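Local atomic coordinates of DUF269-containing protein (Cyanothece sp. ATCC 51142, PDB entry 3NJ2), a protein that is of unknown function but belongs to the DUF269 family and is associated with nitrogen fixation in a cyanobacterium. Residues Lys70-Arg73 with Glu74-Leu77; Gly79-Asp82 with Pro83-Leu87. All coordinates share one frame; numbering follows the deposited sequence.

How the contacts relate
Followed from the N terminus, the chain reaches contact 1 as the short helix 69-73 runs out: residues 70-73 give its final turn, and 74-77 lead off into the loop beyond. The same loop ends at contact 2, where residues 79-82 bring the chain into the long helix 83-104 and 83-87 form that helix's first turn. The two contacts are therefore in series, neither nested nor crossed, one at the exit of a helix and the other at the entrance to the next. Their centres lie about 14 Å apart, and the loop they share is tied by His140 and Arg141 to the chain following strand 129-136.

Contact 1 of 2, residues Lys70-Arg73 with Glu74-Leu77; sequences KKRR and EISL
Lys70 reaches forward one helical turn to Glu74, and the two side chains cross at a slant on the surface. The Lys70 chain bends at chi2 (105°) and again at chi4, which swings the ammonium round to the carboxylate. Lys70 NZ lies 3.0 Å from Glu74 OE2, on the syn lone pair of that oxygen, and makes a weak second bond to Glu74 OE1 at 3.5 Å, forming a forked salt bridge. Next along, Lys71 contributes its backbone: its carbonyl O accepts from Glu74 N at 3.2 Å, a bent bond. The carbonyl O of Arg72 takes the following amide, Ile75 N, at 3.1 Å in a much straighter bond (166°). Both bonds span three residues, as in a 3-10 turn, and carry the chain out of helix 69-73 into the loop. Ile75 lays CB and CG1 over the Arg72 carbonyl oxygen, each 3.6 Å from it, and its side chain also touches His140. The guanidinium of Arg72 turns elsewhere, to Asp145 and the carbonyl of Ile67. Arg73 brings CB to within 3.4 Å of Glu74 N. With Lys70 bound and Arg73 near but not in contact, the Glu74 carboxylate probably stays ionised, although Glu74 OE1 also faces the Lys70 carbonyl O at 3.2 Å, and a salt bridge this exposed is likely to add only modestly to the turn's stability.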
loop_
_atom_site.group_PDB
_atom_site.type_symbol
_atom_site.label_atom_id
_atom_site.label_comp_id
_atom_site.label_asym_id
_atom_site.label_seq_id
_atom_site.Cartn_x
_atom_site.Cartn_y
_atom_site.Cartn_z
ATOM N N LYS B 70 -4.093 14.915 24.715
ATOM C CA LYS B 70 -5.475 15.284 24.954
ATOM C C LYS B 70 -6.116 15.887 23.721
ATOM O O LYS B 70 -7.218 15.529 23.378
ATOM C CB LYS B 70 -5.528 16.234 26.164
ATOM C CG LYS B 70 -6.778 17.041 26.309
ATOM C CD LYS B 70 -7.657 16.467 27.466
ATOM C CE LYS B 70 -8.660 17.486 28.015
ATOM N NZ LYS B 70 -9.467 18.152 26.952
ATOM N N LYS B 71 -5.394 16.769 23.031
ATOM C CA LYS B 71 -5.846 17.386 21.768
ATOM C C LYS B 71 -5.933 16.330 20.674
ATOM O O LYS B 71 -6.901 16.314 19.891
ATOM C CB LYS B 71 -4.882 18.536 21.359
ATOM C CG LYS B 71 -5.301 19.385 20.177
ATOM C CD LYS B 71 -4.270 20.513 19.931
ATOM C CE LYS B 71 -4.307 21.040 18.487
ATOM N NZ LYS B 71 -5.514 21.919 18.234
ATOM N N ARG B 72 -4.941 15.439 20.659
ATOM C CA ARG B 72 -4.935 14.366 19.685
ATOM C C ARG B 72 -6.171 13.453 19.764
ATOM O O ARG B 72 -6.802 13.167 18.696
ATOM C CB ARG B 72 -3.657 13.565 19.804
ATOM C CG ARG B 72 -3.004 13.429 18.514
ATOM C CD ARG B 72 -1.641 12.754 18.606
ATOM N NE ARG B 72 -1.457 11.646 19.518
ATOM C CZ ARG B 72 -0.621 11.655 20.551
ATOM N NH1 ARG B 72 -0.011 12.790 20.920
ATOM N NH2 ARG B 72 -0.465 10.558 21.299
ATOM N N ARG B 73 -6.491 13.047 21.008
ATOM C CA ARG B 73 -7.636 12.131 21.304
ATOM C C ARG B 73 -8.944 12.739 20.822
ATOM O O ARG B 73 -9.874 12.012 20.501
ATOM C CB ARG B 73 -7.698 11.664 22.773
ATOM C CG ARG B 73 -8.233 12.678 23.841
ATOM C CD ARG B 73 -8.517 12.067 25.250
ATOM N NE ARG B 73 -7.566 12.575 26.251
ATOM C CZ ARG B 73 -6.483 11.924 26.706
ATOM N NH1 ARG B 73 -6.188 10.682 26.305
ATOM N NH2 ARG B 73 -5.689 12.517 27.593
ATOM N N GLU B 74 -8.989 14.072 20.721
ATOM C CA GLU B 74 -10.166 14.845 20.361
ATOM C C GLU B 74 -10.336 15.169 18.882
ATOM O O GLU B 74 -11.294 15.829 18.510
ATOM C CB GLU B 74 -10.227 16.158 21.215
ATOM C CG GLU B 74 -11.043 16.065 22.513
ATOM C CD GLU B 74 -10.395 16.784 23.725
ATOM O OE1 GLU B 74 -9.559 17.697 23.520
ATOM O OE2 GLU B 74 -10.731 16.422 24.891
ATOM N N ILE B 75 -9.396 14.763 18.021
ATOM C CA ILE B 75 -9.575 14.907 16.570
ATOM C C ILE B 75 -10.665 13.952 16.053
ATOM O O ILE B 75 -10.624 12.745 16.406
ATOM C CB ILE B 75 -8.209 14.676 15.806
ATOM C CG1 ILE B 75 -7.232 15.787 16.221
ATOM C CG2 ILE B 75 -8.367 14.626 14.265
ATOM C CD1 ILE B 75 -5.796 15.602 15.735
ATOM N N SER B 76 -11.586 14.475 15.234
ATOM C CA SER B 76 -12.657 13.688 14.652
ATOM C C SER B 76 -12.142 12.705 13.581
ATOM O O SER B 76 -11.315 13.026 12.686
ATOM C CB SER B 76 -13.817 14.529 14.086
ATOM O OG SER B 76 -14.712 13.707 13.363
ATOM N N LEU B 77 -12.703 11.519 13.641
ATOM C CA LEU B 77 -12.506 10.527 12.614
ATOM C C LEU B 77 -13.540 10.566 11.467
ATOM O O LEU B 77 -13.500 9.765 10.554
ATOM C CB LEU B 77 -12.404 9.115 13.287
ATOM C CG LEU B 77 -11.324 8.797 14.326
ATOM C CD1 LEU B 77 -11.368 7.347 14.518
ATOM C CD2 LEU B 77 -9.893 9.161 13.896
#

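Contact 2 of 2, residues Gly79-Asp82 with Pro83-Leu87; sequences GDID and PTTKL
Asp82 and Thr84 lie side by side, and the aspartate carboxylate turns back over the first amides of helix 83-104. With CG trans to the backbone nitrogen (chi1 177°), OD2 comes within reach of two N-H groups. Thr85 N donates to Asp82 OD2 at 3.1 Å, meeting it on the anti side and 25° out of the carboxylate plane; the bond from Thr84 N to the same oxygen, though 2.8 Å long, is weak because it is strongly bent. Asp82 OD1 accepts from a water at 2.8 Å, and that water is also hydrogen-bonded to Thr84 OG1 at 2.7 Å. A second water joins Thr85 OG1, 3.1 Å away, to Asp82 OD2 through a weak bond. Asp82 is thus the N-cap of the helix, with proline following at the first helical position, where its lack of an N-H costs no bond. The negative carboxylate probably also interacts favourably with the helix dipole. Regular helical bonding starts with the Asp82 carbonyl O, which receives Lys86 N at 2.9 Å in a nearly straight bond (170°), and continues from Leu87 N to Pro83 O. Beneath the cap Ile81 supplies the apolar part: its CD1 meets Thr85 CG2 at 3.8 Å and the backbone at Lys86 N, while CG2 rests against Lys86 CB. Replacing Ile81 with an alanine would probably open a gap beside the Thr85 methyl and deprive Ile89, further along the helix, and Ala139 of their apolar neighbour. Just upstream, the Gly79 carbonyl accepts a hydrogen bond from His140 NE2.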
loop_
_atom_site.group_PDB
_atom_site.type_symbol
_atom_site.label_atom_id
_atom_site.label_comp_id
_atom_site.label_asym_id
_atom_site.label_seq_id
_atom_site.Cartn_x
_atom_site.Cartn_y
_atom_site.Cartn_z
ATOM N N GLY B 79 -14.124 12.836 8.724
ATOM C CA GLY B 79 -13.750 12.834 7.271
ATOM C C GLY B 79 -13.172 11.519 6.746
ATOM O O GLY B 79 -12.951 10.595 7.536
ATOM N N ASP B 80 -13.024 11.388 5.422
ATOM C CA ASP B 80 -11.802 10.795 4.865
ATOM C C ASP B 80 -10.682 11.563 5.527
ATOM O O ASP B 80 -10.895 12.675 6.030
ATOM C CB ASP B 80 -11.711 11.006 3.321
ATOM C CG ASP B 80 -12.215 9.800 2.501
ATOM O OD1 ASP B 80 -12.963 8.952 3.053
ATOM O OD2 ASP B 80 -11.863 9.722 1.273
ATOM N N ILE B 81 -9.485 10.982 5.542
ATOM C CA ILE B 81 -8.414 11.690 6.225
ATOM C C ILE B 81 -8.058 13.001 5.502
ATOM O O ILE B 81 -7.995 12.994 4.273
ATOM C CB ILE B 81 -7.178 10.776 6.330
ATOM C CG1 ILE B 81 -6.092 11.451 7.193
ATOM C CG2 ILE B 81 -6.626 10.336 4.932
ATOM C CD1 ILE B 81 -4.896 10.536 7.508
ATOM N N ASP B 82 -7.839 14.091 6.267
ATOM C CA ASP B 82 -7.278 15.296 5.616
ATOM C C ASP B 82 -6.014 14.968 4.737
ATOM O O ASP B 82 -5.076 14.275 5.233
ATOM C CB ASP B 82 -6.920 16.343 6.619
ATOM C CG ASP B 82 -6.305 17.499 5.947
ATOM O OD1 ASP B 82 -7.031 18.204 5.188
ATOM O OD2 ASP B 82 -5.087 17.644 6.125
ATOM N N PRO B 83 -5.964 15.431 3.464
ATOM C CA PRO B 83 -4.772 15.106 2.683
ATOM C C PRO B 83 -3.487 15.636 3.273
ATOM O O PRO B 83 -2.467 15.054 2.943
ATOM C CB PRO B 83 -5.001 15.802 1.322
ATOM C CG PRO B 83 -6.504 15.608 1.109
ATOM C CD PRO B 83 -7.080 15.826 2.562
ATOM N N THR B 84 -3.507 16.739 4.039
ATOM C CA THR B 84 -2.266 17.213 4.689
ATOM C C THR B 84 -1.761 16.222 5.762
ATOM O O THR B 84 -0.537 15.972 5.899
ATOM C CB THR B 84 -2.432 18.616 5.240
ATOM O OG1 THR B 84 -2.668 19.475 4.120
ATOM C CG2 THR B 84 -1.231 19.048 6.023
ATOM N N THR B 85 -2.692 15.703 6.571
ATOM C CA THR B 85 -2.365 14.716 7.611
ATOM C C THR B 85 -1.833 13.457 6.892
ATOM O O THR B 85 -0.836 12.856 7.344
ATOM C CB THR B 85 -3.588 14.338 8.447
ATOM O OG1 THR B 85 -3.990 15.501 9.198
ATOM C CG2 THR B 85 -3.158 13.284 9.532
ATOM N N LYS B 86 -2.502 13.047 5.815
ATOM C CA LYS B 86 -2.035 11.896 5.023
ATOM C C LYS B 86 -0.590 12.096 4.505
ATOM O O LYS B 86 0.246 11.189 4.624
ATOM C CB LYS B 86 -2.981 11.569 3.894
ATOM C CG LYS B 86 -2.526 10.434 3.107
ATOM C CD LYS B 86 -3.519 10.098 2.016
ATOM C CE LYS B 86 -3.178 8.755 1.429
ATOM N NZ LYS B 86 -4.338 8.331 0.545
ATOM N N LEU B 87 -0.326 13.325 4.048
ATOM C CA LEU B 87 1.024 13.701 3.581
ATOM C C LEU B 87 2.011 13.690 4.758
ATOM O O LEU B 87 3.161 13.217 4.557
ATOM C CB LEU B 87 0.932 15.098 2.871
ATOM C CG LEU B 87 2.316 15.455 2.266
ATOM C CD1 LEU B 87 2.932 14.479 1.253
ATOM C CD2 LEU B 87 2.152 16.784 1.514
HETATM O O HOH W 1 -3.515 18.576 9.068
HETATM O O HOH W 2 -5.278 19.367 3.272
#